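Local coordinates for protein minor fimbrium subunit Mfa5 (Porphyromonas gingivalis ATCC 33277, PDB 6TO1) that serves as an accessory subunit of the minor fimbriae, surface pili that mediate biofilm formation and adhesion to host cells and other oral bacteria, at residues L436-N440 against G441-Y445. Sequence-based numbering, arbitrary orientation.
Sequences LNVSN and GTVHY
Val438 and Val443 meet across a short connection that takes the chain from one sheet of a beta-sandwich-like domain to the other: strand 437-438 pairs with strand 463-473, whereas strand 442-446 lies between 430-431 and 451-455 in the second sheet. The closest apolar approach is methyl to methyl, Val438 CG2 to Val443 CG2 at 3.6 Å, with the two side chains set obliquely. CG2 of Val438 stands anti to its own carbonyl carbon, which directs it at Val443, while its CG1 rests 3.6 Å from Gly441 O. Val443 also uses its second branch: CG1 lies 4.1 Å from Leu436 CD2, and here the side chains cross at about a right angle. One buried valine thus receives Leu436 and Val438, two residues apart and both turned toward it. In the next shell, Val438 touches Ile467 and Leu436 touches Tyr469 in one sheet, while Val443 touches Leu452 and Trp454 in the other. No hydrogen bond joins 436-440 to 441-445; each backbone bonds to its own neighbours, Asn437 with Thr468 and Val443 with Val432. At the turn, Gly441 adopts a positive phi of 82°, a conformation that favours glycine, and Trp454 NE1 donates a hydrogen bond to Asn440 O. Ser439 OG accepts from Thr466 N and gives its proton to Asn440 OD1 at 2.6 Å, arriving at 134° to the C=O and 17° off the carbonyl plane.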
loop_
_atom_site.group_PDB
_atom_site.type_symbol
_atom_site.label_atom_id
_atom_site.label_comp_id
_atom_site.label_asym_id
_atom_site.label_seq_id
_atom_site.Cartn_x
_atom_site.Cartn_y
_atom_site.Cartn_z
ATOM N N LEU A 436 18.889 17.315 -8.399
ATOM C CA LEU A 436 18.070 16.356 -9.127
ATOM C C LEU A 436 16.595 16.702 -8.947
ATOM O O LEU A 436 16.223 17.531 -8.117
ATOM C CB LEU A 436 18.306 14.930 -8.614
ATOM C CG LEU A 436 19.543 14.203 -9.106
ATOM C CD1 LEU A 436 20.798 14.997 -8.839
ATOM C CD2 LEU A 436 19.656 12.835 -8.432
ATOM N N ASN A 437 15.735 16.041 -9.714
ATOM C CA ASN A 437 14.289 16.119 -9.508
ATOM C C ASN A 437 13.900 14.910 -8.659
ATOM O O ASN A 437 13.950 13.773 -9.139
ATOM C CB ASN A 437 13.558 16.137 -10.848
ATOM C CG ASN A 437 12.054 16.217 -10.696
ATOM O OD1 ASN A 437 11.528 16.384 -9.591
ATOM N ND2 ASN A 437 11.347 16.099 -11.817
ATOM N N VAL A 438 13.530 15.155 -7.402
ATOM C CA VAL A 438 13.287 14.106 -6.411
ATOM C C VAL A 438 11.909 14.327 -5.800
ATOM O O VAL A 438 11.678 15.366 -5.176
ATOM C CB VAL A 438 14.358 14.127 -5.305
ATOM C CG1 VAL A 438 14.033 13.095 -4.223
ATOM C CG2 VAL A 438 15.719 13.892 -5.881
ATOM N N SER A 439 11.002 13.356 -5.961
ATOM C CA SER A 439 9.631 13.562 -5.498
ATOM C C SER A 439 9.496 13.357 -3.995
ATOM O O SER A 439 8.648 13.993 -3.366
ATOM C CB SER A 439 8.673 12.635 -6.245
ATOM O OG SER A 439 8.807 11.304 -5.773
ATOM N N ASN A 440 10.326 12.501 -3.412
ATOM C CA ASN A 440 10.201 12.065 -2.030
ATOM C C ASN A 440 11.600 11.726 -1.532
ATOM O O ASN A 440 12.358 11.060 -2.239
ATOM C CB ASN A 440 9.323 10.807 -1.886
ATOM C CG ASN A 440 7.888 11.023 -2.310
ATOM O OD1 ASN A 440 7.545 10.967 -3.496
ATOM N ND2 ASN A 440 7.020 11.231 -1.331
ATOM N N GLY A 441 11.929 12.138 -0.310
ATOM C CA GLY A 441 13.160 11.703 0.322
ATOM C C GLY A 441 14.364 12.522 -0.131
ATOM O O GLY A 441 14.234 13.642 -0.623
ATOM N N THR A 442 15.553 11.937 0.042
ATOM C CA THR A 442 16.813 12.632 -0.206
ATOM C C THR A 442 17.778 11.717 -0.945
ATOM O O THR A 442 17.678 10.491 -0.864
ATOM C CB THR A 442 17.446 13.092 1.111
ATOM O OG1 THR A 442 17.602 11.972 1.994
ATOM C CG2 THR A 442 16.579 14.141 1.795
ATOM N N VAL A 443 18.717 12.327 -1.674
ATOM C CA VAL A 443 19.649 11.585 -2.506
ATOM C C VAL A 443 21.079 12.012 -2.196
ATOM O O VAL A 443 21.384 13.207 -2.143
ATOM C CB VAL A 443 19.351 11.772 -4.004
ATOM C CG1 VAL A 443 20.315 10.910 -4.827
ATOM C CG2 VAL A 443 17.887 11.437 -4.322
ATOM N N HIS A 444 21.941 11.029 -1.993
ATOM C CA HIS A 444 23.366 11.194 -1.774
ATOM C C HIS A 444 24.124 10.671 -2.991
ATOM O O HIS A 444 23.717 9.698 -3.620
ATOM C CB HIS A 444 23.806 10.410 -0.545
ATOM C CG HIS A 444 25.274 10.446 -0.299
ATOM N ND1 HIS A 444 25.881 11.465 0.407
ATOM C CD2 HIS A 444 26.260 9.593 -0.659
ATOM C CE1 HIS A 444 27.182 11.237 0.465
ATOM N NE2 HIS A 444 27.437 10.106 -0.169
ATOM N N TYR A 445 25.234 11.321 -3.313
ATOM C CA TYR A 445 26.072 10.932 -4.436
ATOM C C TYR A 445 27.490 10.733 -3.933
ATOM O O TYR A 445 28.005 11.568 -3.178
ATOM C CB TYR A 445 26.045 11.989 -5.535
ATOM C CG TYR A 445 26.771 11.574 -6.798
ATOM C CD1 TYR A 445 26.330 10.503 -7.553
ATOM C CD2 TYR A 445 27.904 12.261 -7.231
ATOM C CE1 TYR A 445 26.984 10.119 -8.701
ATOM C CE2 TYR A 445 28.567 11.882 -8.380
ATOM C CZ TYR A 445 28.098 10.818 -9.114
ATOM O OH TYR A 445 28.748 10.434 -10.265
#